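Local coordinates for shikimate dehydrogenase (NADP(+)) (PDB 2D5C), which catalyses the reversible, NADPH-linked reduction of 3-dehydroshikimate to shikimate, the fourth step on the route to chorismate and the aromatic amino acids, at residues L63-L68 with I81-T86; T99-F104 with G128-F133; L71-P76 with F95-D100. All coordinates share one frame; numbering follows the deposited sequence.

How the contacts relate
All three contacts gather around the shikimate pocket. Contacts 1 and 3 belong to the substrate-binding part of the chain, their centres about 8 Å apart, and their segments alternate in sequence: 63-68, 71-76, 81-86, 95-100. They meet through the hydrogen-bonded neighbours Thr86 and Phe97, where strand 86-90 pairs with strand 93-97 in the mixed sheet. Contact 2 lies about 12 Å from contact 1 and 13 Å from contact 3, centre to centre. It shares Thr99 and Asp100 with contact 3, because strand 93-97 runs on into helix 100-110, which then packs against helix 126-137 of the NADP-binding region. Substrate pocket and cofactor half are thus joined within a few residues.

Contact 1. Residues L63-L68 with I81-T86; sequences LKEAAL and IGAVNT. With SKM ((3R,4S,5R)-3,4,5-trihydroxycyclohex-1-ene-1-carboxylic acid), chain E.
Lys64 and Val84 join the two segments by one backbone hydrogen bond, from Val84 N to Lys64 O (3.0 Å, 166° at the hydrogen). The same carbonyl oxygen takes a CA-H...O contact from Ala83 CA at 3.4 Å, so this crossing point is close-packed. Beside it Leu68 lays CD1 against Val84 CG2 (3.6 Å), a branched pair suited to filling an apolar corner. From here the Lys64 side chain, extended beyond CG, runs alongside the 83-85 backbone. Its CG lies 3.4 Å from Val84 O, a buried oxygen that finds no hydrogen-bond partner in the model, and its CE rests 3.7 Å from Asn85 CB. The long, extended chain thereby carries NZ, the end of the catalytic proton acceptor, into the pocket, where it hydrogen-bonds shikimate O11 at 2.9 Å and O12 somewhat farther off; it also forms a salt bridge with Asp100. Asn85 reaches O12 as well, through ND2 at 3.0 Å, while its OD1 accepts from Thr99 N, which settles which end of the amide faces the substrate. An alanine in place of Lys64 would probably leave Asp100 without its salt-bridge mate and the two substrate hydroxyls without their shared donor.

Toward solvent the contact loosens. Leu68 CD2 merely touches the Gly82 backbone. Exposed Glu65 brushes Gly82 O with its methylene CG, and its chain, bent at chi2, brings OE2 beside Ala83 CB. Gly82, the first residue after helix 76-81, has phi 80°, a value that favours glycine. Farther in, Ala67 packs on strand 56-59 and Thr86 on helix 229-244, while Asn85 and Thr86 form a classic beta bulge opposite Phe97 as strand 86-90 begins.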
loop_
_atom_site.group_PDB
_atom_site.type_symbol
_atom_site.label_atom_id
_atom_site.label_comp_id
_atom_site.label_asym_id
_atom_site.label_seq_id
_atom_site.Cartn_x
_atom_site.Cartn_y
_atom_site.Cartn_z
ATOM N N LEU A 63 -18.716 -9.168 -4.599
ATOM C CA LEU A 63 -17.665 -9.298 -3.599
ATOM C C LEU A 63 -17.313 -8.094 -2.728
ATOM O O LEU A 63 -16.589 -8.252 -1.750
ATOM C CB LEU A 63 -16.384 -9.762 -4.299
ATOM C CG LEU A 63 -16.529 -10.911 -5.306
ATOM C CD1 LEU A 63 -15.234 -11.057 -6.091
ATOM C CD2 LEU A 63 -16.877 -12.200 -4.579
ATOM N N LYS A 64 -17.825 -6.913 -3.060
ATOM C CA LYS A 64 -17.467 -5.703 -2.323
ATOM C C LYS A 64 -17.735 -5.645 -0.825
ATOM O O LYS A 64 -16.960 -5.033 -0.087
ATOM C CB LYS A 64 -18.091 -4.475 -2.986
ATOM C CG LYS A 64 -17.518 -4.142 -4.359
ATOM C CD LYS A 64 -18.047 -2.797 -4.823
ATOM C CE LYS A 64 -17.486 -2.394 -6.169
ATOM N NZ LYS A 64 -18.143 -1.153 -6.635
ATOM N N GLU A 65 -18.817 -6.262 -0.365
ATOM C CA GLU A 65 -19.120 -6.230 1.059
ATOM C C GLU A 65 -18.480 -7.391 1.797
ATOM O O GLU A 65 -17.953 -7.227 2.895
ATOM C CB GLU A 65 -20.634 -6.259 1.285
ATOM C CG GLU A 65 -21.399 -5.129 0.606
ATOM C CD GLU A 65 -21.339 -5.194 -0.914
ATOM O OE1 GLU A 65 -21.489 -6.300 -1.481
ATOM O OE2 GLU A 65 -21.149 -4.131 -1.545
ATOM N N ALA A 66 -18.527 -8.569 1.192
ATOM C CA ALA A 66 -17.962 -9.753 1.814
ATOM C C ALA A 66 -16.450 -9.667 1.979
ATOM O O ALA A 66 -15.880 -10.328 2.845
ATOM C CB ALA A 66 -18.324 -10.982 0.999
ATOM N N ALA A 67 -15.808 -8.849 1.151
ATOM C CA ALA A 67 -14.356 -8.720 1.188
ATOM C C ALA A 67 -13.766 -8.148 2.479
ATOM O O ALA A 67 -12.698 -8.582 2.920
ATOM C CB ALA A 67 -13.887 -7.890 -0.004
ATOM N N LEU A 68 -14.454 -7.182 3.081
ATOM C CA LEU A 68 -13.945 -6.542 4.297
ATOM C C LEU A 68 -13.483 -7.509 5.382
ATOM O O LEU A 68 -12.456 -7.288 6.025
ATOM C CB LEU A 68 -14.993 -5.578 4.869
ATOM C CG LEU A 68 -15.120 -4.238 4.135
ATOM C CD1 LEU A 68 -15.727 -4.475 2.747
ATOM C CD2 LEU A 68 -15.983 -3.282 4.944
ATOM N N ILE A 81 -18.738 2.986 4.508
ATOM C CA ILE A 81 -19.480 2.605 3.315
ATOM C C ILE A 81 -19.866 1.132 3.375
ATOM O O ILE A 81 -20.925 0.741 2.893
ATOM C CB ILE A 81 -18.623 2.883 2.037
ATOM C CG1 ILE A 81 -18.391 4.389 1.910
ATOM C CG2 ILE A 81 -19.305 2.324 0.793
ATOM C CD1 ILE A 81 -17.355 4.796 0.844
ATOM N N GLY A 82 -19.001 0.318 3.978
ATOM C CA GLY A 82 -19.257 -1.105 4.068
ATOM C C GLY A 82 -18.922 -1.827 2.778
ATOM O O GLY A 82 -19.377 -2.949 2.546
ATOM N N ALA A 83 -18.118 -1.193 1.927
ATOM C CA ALA A 83 -17.751 -1.816 0.667
ATOM C C ALA A 83 -16.361 -1.370 0.249
ATOM O O ALA A 83 -16.007 -0.208 0.395
ATOM C CB ALA A 83 -18.769 -1.444 -0.428
ATOM N N VAL A 84 -15.596 -2.319 -0.271
ATOM C CA VAL A 84 -14.240 -2.068 -0.735
ATOM C C VAL A 84 -14.214 -2.390 -2.225
ATOM O O VAL A 84 -14.632 -3.476 -2.638
ATOM C CB VAL A 84 -13.238 -2.987 -0.004
ATOM C CG1 VAL A 84 -11.916 -3.053 -0.772
ATOM C CG2 VAL A 84 -13.009 -2.465 1.429
ATOM N N ASN A 85 -13.725 -1.449 -3.032
ATOM C CA ASN A 85 -13.637 -1.670 -4.476
ATOM C C ASN A 85 -12.175 -1.730 -4.928
ATOM O O ASN A 85 -11.877 -2.056 -6.080
ATOM C CB ASN A 85 -14.370 -0.555 -5.228
ATOM C CG ASN A 85 -13.488 0.655 -5.492
ATOM O OD1 ASN A 85 -12.840 1.181 -4.585
ATOM N ND2 ASN A 85 -13.468 1.107 -6.741
ATOM N N THR A 86 -11.263 -1.417 -4.016
ATOM C CA THR A 86 -9.842 -1.438 -4.341
ATOM C C THR A 86 -9.028 -2.065 -3.214
ATOM O O THR A 86 -9.144 -1.662 -2.052
ATOM C CB THR A 86 -9.318 -0.011 -4.593
ATOM O OG1 THR A 86 -10.059 0.584 -5.666
ATOM C CG2 THR A 86 -7.829 -0.041 -4.969
HETATM O O12 SKM E . -15.676 -0.065 -8.361
HETATM C C8 SKM E . -15.518 -0.479 -9.726
HETATM C C6 SKM E . -14.482 -1.635 -9.800
HETATM O O7 SKM E . -13.238 -1.178 -9.273
HETATM C C5 SKM E . -14.275 -2.111 -11.261
HETATM C C4 SKM E . -15.571 -2.139 -12.073
HETATM C C1 SKM E . -15.533 -2.787 -13.409
HETATM O O2 SKM E . -14.383 -3.327 -13.856
HETATM O O3 SKM E . -16.536 -2.839 -14.108
HETATM C C10 SKM E . -16.724 -1.615 -11.645
HETATM C C9 SKM E . -16.892 -0.939 -10.300
HETATM O O11 SKM E . -17.501 -1.872 -9.394
#

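Contact 2. Residues T99-F104 with G128-F133; sequences TDAPGF and GRAVAF. With SKM ((3R,4S,5R)-3,4,5-trihydroxycyclohex-1-ene-1-carboxylic acid), chain E.
Ala101 and Ala130 are the nearest CA pair of the two helical segments, 4.8 Å apart. The axes of 100-104 and 128-133 come within 8.0 Å and cross at -52°; small side chains suit such closeness. Apolar contacts carry much of it: Ala101 CB sits 4.2 Å from Phe133 CD1, while Ala130 CB meets the methylene CB of Asp100 at 3.8 Å. Ala101 CB also packs in close van der Waals contact on a backbone carbonyl, 3.5 Å from Ala130 O.

One CH-pi interaction adds to these. Phe104, its CG anti to the backbone N (chi1 180°), holds its ring out toward helix 128-133, and Val131 CG1 stands over one face, 3.9 Å from the centroid and 18° off the normal. The flat ring offers a broad surface to the branched valine.

No hydrogen bond crosses between the two segments; the polar end of Asp100 turns to the substrate, OD1 accepting from shikimate O12 at 2.8 Å. Helix 126-137 follows the NADP-binding turn that includes Gly123 and Gly125; together with Gly128 this is consistent with the GxGxxG strand-turn-helix motif of a Rossmann-type dinucleotide-binding fold.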
loop_
_atom_site.group_PDB
_atom_site.type_symbol
_atom_site.label_atom_id
_atom_site.label_comp_id
_atom_site.label_asym_id
_atom_site.label_seq_id
_atom_site.Cartn_x
_atom_site.Cartn_y
_atom_site.Cartn_z
ATOM N N THR A 99 -12.531 3.637 -3.897
ATOM C CA THR A 99 -12.322 4.764 -4.785
ATOM C C THR A 99 -13.598 5.151 -5.534
ATOM O O THR A 99 -13.585 6.114 -6.278
ATOM C CB THR A 99 -11.178 4.494 -5.787
ATOM O OG1 THR A 99 -11.544 3.420 -6.666
ATOM C CG2 THR A 99 -9.900 4.124 -5.030
ATOM N N ASP A 100 -14.693 4.413 -5.324
ATOM C CA ASP A 100 -15.968 4.758 -5.975
ATOM C C ASP A 100 -16.450 6.104 -5.459
ATOM O O ASP A 100 -16.938 6.935 -6.229
ATOM C CB ASP A 100 -17.070 3.722 -5.689
ATOM C CG ASP A 100 -16.876 2.416 -6.432
ATOM O OD1 ASP A 100 -16.591 2.434 -7.654
ATOM O OD2 ASP A 100 -17.030 1.351 -5.796
ATOM N N ALA A 101 -16.320 6.337 -4.151
ATOM C CA ALA A 101 -16.780 7.608 -3.582
ATOM C C ALA A 101 -16.024 8.836 -4.114
ATOM O O ALA A 101 -16.631 9.744 -4.673
ATOM C CB ALA A 101 -16.720 7.560 -2.039
ATOM N N PRO A 102 -14.691 8.889 -3.943
ATOM C CA PRO A 102 -13.969 10.060 -4.453
ATOM C C PRO A 102 -14.045 10.158 -5.983
ATOM O O PRO A 102 -14.066 11.255 -6.540
ATOM C CB PRO A 102 -12.545 9.835 -3.945
ATOM C CG PRO A 102 -12.451 8.333 -3.846
ATOM C CD PRO A 102 -13.777 7.977 -3.238
ATOM N N GLY A 103 -14.102 9.009 -6.642
ATOM C CA GLY A 103 -14.187 8.989 -8.097
ATOM C C GLY A 103 -15.470 9.649 -8.567
ATOM O O GLY A 103 -15.500 10.380 -9.562
ATOM N N PHE A 104 -16.552 9.402 -7.839
ATOM C CA PHE A 104 -17.838 9.991 -8.201
ATOM C C PHE A 104 -17.790 11.533 -8.174
ATOM O O PHE A 104 -18.242 12.196 -9.105
ATOM C CB PHE A 104 -18.917 9.470 -7.251
ATOM C CG PHE A 104 -20.274 10.023 -7.531
ATOM C CD1 PHE A 104 -21.035 9.522 -8.577
ATOM C CD2 PHE A 104 -20.781 11.056 -6.759
ATOM C CE1 PHE A 104 -22.293 10.053 -8.850
ATOM C CE2 PHE A 104 -22.031 11.590 -7.025
ATOM C CZ PHE A 104 -22.786 11.083 -8.075
ATOM N N GLY A 128 -24.443 2.524 -4.127
ATOM C CA GLY A 128 -25.303 3.569 -3.615
ATOM C C GLY A 128 -24.753 4.141 -2.328
ATOM O O GLY A 128 -24.826 5.344 -2.103
ATOM N N ARG A 129 -24.212 3.280 -1.467
ATOM C CA ARG A 129 -23.653 3.782 -0.215
ATOM C C ARG A 129 -22.415 4.639 -0.469
ATOM O O ARG A 129 -22.156 5.612 0.254
ATOM C CB ARG A 129 -23.309 2.620 0.727
ATOM C CG ARG A 129 -24.548 1.896 1.283
ATOM C CD ARG A 129 -24.149 0.725 2.206
ATOM N NE ARG A 129 -23.443 1.178 3.405
ATOM C CZ ARG A 129 -24.015 1.563 4.545
ATOM N NH1 ARG A 129 -25.339 1.559 4.688
ATOM N NH2 ARG A 129 -23.249 1.949 5.557
ATOM N N ALA A 130 -21.654 4.297 -1.504
ATOM C CA ALA A 130 -20.449 5.053 -1.817
ATOM C C ALA A 130 -20.841 6.432 -2.352
ATOM O O ALA A 130 -20.248 7.447 -1.981
ATOM C CB ALA A 130 -19.593 4.293 -2.845
ATOM N N VAL A 131 -21.843 6.470 -3.221
ATOM C CA VAL A 131 -22.307 7.740 -3.783
ATOM C C VAL A 131 -22.895 8.631 -2.686
ATOM O O VAL A 131 -22.604 9.830 -2.623
ATOM C CB VAL A 131 -23.361 7.496 -4.897
ATOM C CG1 VAL A 131 -24.007 8.812 -5.321
ATOM C CG2 VAL A 131 -22.672 6.852 -6.096
ATOM N N ALA A 132 -23.723 8.051 -1.821
ATOM C CA ALA A 132 -24.313 8.808 -0.728
ATOM C C ALA A 132 -23.207 9.366 0.175
ATOM O O ALA A 132 -23.274 10.514 0.620
ATOM C CB ALA A 132 -25.273 7.907 0.087
ATOM N N PHE A 133 -22.189 8.550 0.448
ATOM C CA PHE A 133 -21.067 8.975 1.281
ATOM C C PHE A 133 -20.331 10.154 0.648
ATOM O O PHE A 133 -19.999 11.136 1.318
ATOM C CB PHE A 133 -20.093 7.809 1.479
ATOM C CG PHE A 133 -18.912 8.140 2.361
ATOM C CD1 PHE A 133 -17.787 8.773 1.837
ATOM C CD2 PHE A 133 -18.934 7.826 3.715
ATOM C CE1 PHE A 133 -16.704 9.086 2.657
ATOM C CE2 PHE A 133 -17.851 8.138 4.538
ATOM C CZ PHE A 133 -16.740 8.768 3.998
HETATM O O12 SKM E . -15.676 -0.065 -8.361
HETATM C C8 SKM E . -15.518 -0.479 -9.726
HETATM C C6 SKM E . -14.482 -1.635 -9.800
HETATM O O7 SKM E . -13.238 -1.178 -9.273
HETATM C C5 SKM E . -14.275 -2.111 -11.261
HETATM C C4 SKM E . -15.571 -2.139 -12.073
HETATM C C1 SKM E . -15.533 -2.787 -13.409
HETATM O O2 SKM E . -14.383 -3.327 -13.856
HETATM O O3 SKM E . -16.536 -2.839 -14.108
HETATM C C10 SKM E . -16.724 -1.615 -11.645
HETATM C C9 SKM E . -16.892 -0.939 -10.300
HETATM O O11 SKM E . -17.501 -1.872 -9.394
#

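Contact 3. Residues L71-P76 with F95-D100; sequences LDWVSP and FGFNTD. With SKM ((3R,4S,5R)-3,4,5-trihydroxycyclohex-1-ene-1-carboxylic acid), chain E.
Trp73 and Phe95 face each other as parallel strand neighbours, with their side chains on the same side of the sheet. The indole sends an edge toward the face of the Phe95 ring, the planes 67° apart, and Trp73 CB packs 3.7 Å from Phe95 CD2. Farther along the indole, Trp73 CZ3 comes within 3.5 Å of Phe97 CE2, the two rings turned obliquely. Trp73 reaches both partners because its CG is anti to the backbone N (chi1 180°). On the other side of the sheet Leu71 CD1 lies 3.8 Å from Gly96 CA; a beta carbon on Gly96 would collide with this methyl, which suits glycine to the spot.

Two backbone bonds hold these residues in register: Gly96 N to Trp73 O (2.8 Å) and Ser75 N to Gly96 O (2.9 Å). They add strand 73-74 to the edge of the mixed sheet, parallel to strand 93-97, which itself forms a beta-hairpin with strand 86-90. The aromatic cluster continues across the homodimer, where Phe95 stacks on Phe95 of the second subunit and Trp73 meets that same ring edge-to-face.

Beyond the strands, Ser75 is the N-cap of helix 76-81, its OG bonded to Ala78 N. A water lies 2.9 Å from Ser75 OG and accepts from Asn98 N at 3.0 Å, tying the two strand ends together. Asn98 OD1 in turn accepts from Ala101 N and, weakly, from Asp100 N, capping the start of helix 100-110, while its ND2 donates to Ala83 O.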
loop_
_atom_site.group_PDB
_atom_site.type_symbol
_atom_site.label_atom_id
_atom_site.label_comp_id
_atom_site.label_asym_id
_atom_site.label_seq_id
_atom_site.Cartn_x
_atom_site.Cartn_y
_atom_site.Cartn_z
ATOM N N LEU A 71 -9.799 -8.912 4.904
ATOM C CA LEU A 71 -8.694 -7.982 4.708
ATOM C C LEU A 71 -7.987 -7.688 6.023
ATOM O O LEU A 71 -8.572 -7.833 7.099
ATOM C CB LEU A 71 -9.215 -6.687 4.080
ATOM C CG LEU A 71 -10.026 -6.905 2.794
ATOM C CD1 LEU A 71 -10.474 -5.555 2.255
ATOM C CD2 LEU A 71 -9.183 -7.650 1.748
ATOM N N ASP A 72 -6.730 -7.275 5.943
ATOM C CA ASP A 72 -5.968 -6.972 7.154
ATOM C C ASP A 72 -6.269 -5.583 7.696
ATOM O O ASP A 72 -6.086 -5.319 8.877
ATOM C CB ASP A 72 -4.463 -7.058 6.891
ATOM C CG ASP A 72 -4.018 -8.448 6.507
ATOM O OD1 ASP A 72 -3.977 -8.736 5.301
ATOM O OD2 ASP A 72 -3.719 -9.250 7.416
ATOM N N TRP A 73 -6.727 -4.695 6.823
ATOM C CA TRP A 73 -7.021 -3.314 7.209
ATOM C C TRP A 73 -8.021 -2.759 6.204
ATOM O O TRP A 73 -7.923 -3.065 5.018
ATOM C CB TRP A 73 -5.730 -2.487 7.143
ATOM C CG TRP A 73 -5.847 -1.020 7.505
ATOM C CD1 TRP A 73 -5.663 -0.463 8.743
ATOM C CD2 TRP A 73 -6.119 0.072 6.614
ATOM N NE1 TRP A 73 -5.797 0.900 8.673
ATOM C CE2 TRP A 73 -6.076 1.258 7.381
ATOM C CE3 TRP A 73 -6.394 0.163 5.244
ATOM C CZ2 TRP A 73 -6.298 2.523 6.821
ATOM C CZ3 TRP A 73 -6.616 1.420 4.683
ATOM C CH2 TRP A 73 -6.566 2.586 5.474
ATOM N N VAL A 74 -8.982 -1.971 6.683
ATOM C CA VAL A 74 -9.970 -1.342 5.806
ATOM C C VAL A 74 -9.938 0.149 6.124
ATOM O O VAL A 74 -9.863 0.542 7.293
ATOM C CB VAL A 74 -11.391 -1.905 6.035
ATOM C CG1 VAL A 74 -12.403 -1.165 5.150
ATOM C CG2 VAL A 74 -11.410 -3.390 5.732
ATOM N N SER A 75 -9.942 0.983 5.084
ATOM C CA SER A 75 -9.893 2.422 5.284
ATOM C C SER A 75 -11.115 2.906 6.057
ATOM O O SER A 75 -12.182 2.292 6.000
ATOM C CB SER A 75 -9.835 3.161 3.948
ATOM O OG SER A 75 -11.090 3.099 3.281
ATOM N N PRO A 76 -10.962 4.005 6.801
ATOM C CA PRO A 76 -12.087 4.542 7.576
ATOM C C PRO A 76 -13.317 4.741 6.689
ATOM O O PRO A 76 -14.441 4.426 7.086
ATOM C CB PRO A 76 -11.538 5.860 8.111
ATOM C CG PRO A 76 -10.061 5.576 8.268
ATOM C CD PRO A 76 -9.759 4.840 6.977
ATOM N N PHE A 95 -4.899 -4.461 2.043
ATOM C CA PHE A 95 -5.474 -3.208 2.553
ATOM C C PHE A 95 -6.661 -2.825 1.657
ATOM O O PHE A 95 -6.528 -2.797 0.438
ATOM C CB PHE A 95 -4.432 -2.087 2.493
ATOM C CG PHE A 95 -3.252 -2.288 3.413
ATOM C CD1 PHE A 95 -2.083 -1.558 3.224
ATOM C CD2 PHE A 95 -3.317 -3.176 4.482
ATOM C CE1 PHE A 95 -0.989 -1.714 4.090
ATOM C CE2 PHE A 95 -2.230 -3.336 5.349
ATOM C CZ PHE A 95 -1.073 -2.609 5.152
ATOM N N GLY A 96 -7.812 -2.519 2.258
ATOM C CA GLY A 96 -8.978 -2.165 1.466
ATOM C C GLY A 96 -9.348 -0.693 1.436
ATOM O O GLY A 96 -9.346 -0.010 2.455
ATOM N N PHE A 97 -9.696 -0.198 0.253
ATOM C CA PHE A 97 -10.069 1.200 0.096
ATOM C C PHE A 97 -11.300 1.293 -0.778
ATOM O O PHE A 97 -11.727 0.310 -1.376
ATOM C CB PHE A 97 -8.966 1.999 -0.600
ATOM C CG PHE A 97 -7.632 1.911 0.064
ATOM C CD1 PHE A 97 -6.792 0.827 -0.167
ATOM C CD2 PHE A 97 -7.203 2.925 0.917
ATOM C CE1 PHE A 97 -5.530 0.755 0.444
ATOM C CE2 PHE A 97 -5.957 2.862 1.526
ATOM C CZ PHE A 97 -5.118 1.772 1.286
ATOM N N ASN A 98 -11.859 2.487 -0.868
ATOM C CA ASN A 98 -13.013 2.661 -1.735
ATOM C C ASN A 98 -12.770 3.867 -2.604
ATOM O O ASN A 98 -12.772 4.992 -2.109
ATOM C CB ASN A 98 -14.291 2.876 -0.932
ATOM C CG ASN A 98 -15.529 2.902 -1.829
ATOM O OD1 ASN A 98 -15.678 3.783 -2.684
ATOM N ND2 ASN A 98 -16.409 1.933 -1.642
ATOM N N THR A 99 -12.531 3.637 -3.897
ATOM C CA THR A 99 -12.322 4.764 -4.785
ATOM C C THR A 99 -13.598 5.151 -5.534
ATOM O O THR A 99 -13.585 6.114 -6.278
ATOM C CB THR A 99 -11.178 4.494 -5.787
ATOM O OG1 THR A 99 -11.544 3.420 -6.666
ATOM C CG2 THR A 99 -9.900 4.124 -5.030
ATOM N N ASP A 100 -14.693 4.413 -5.324
ATOM C CA ASP A 100 -15.968 4.758 -5.975
ATOM C C ASP A 100 -16.450 6.104 -5.459
ATOM O O ASP A 100 -16.938 6.935 -6.229
ATOM C CB ASP A 100 -17.070 3.722 -5.689
ATOM C CG ASP A 100 -16.876 2.416 -6.432
ATOM O OD1 ASP A 100 -16.591 2.434 -7.654
ATOM O OD2 ASP A 100 -17.030 1.351 -5.796
HETATM O O12 SKM E . -15.676 -0.065 -8.361
HETATM C C8 SKM E . -15.518 -0.479 -9.726
HETATM C C6 SKM E . -14.482 -1.635 -9.800
HETATM O O7 SKM E . -13.238 -1.178 -9.273
HETATM C C5 SKM E . -14.275 -2.111 -11.261
HETATM C C4 SKM E . -15.571 -2.139 -12.073
HETATM C C1 SKM E . -15.533 -2.787 -13.409
HETATM O O2 SKM E . -14.383 -3.327 -13.856
HETATM O O3 SKM E . -16.536 -2.839 -14.108
HETATM C C10 SKM E . -16.724 -1.615 -11.645
HETATM C C9 SKM E . -16.892 -0.939 -10.300
HETATM O O11 SKM E . -17.501 -1.872 -9.394
HETATM O O HOH W 1 -10.867 4.740 0.906
#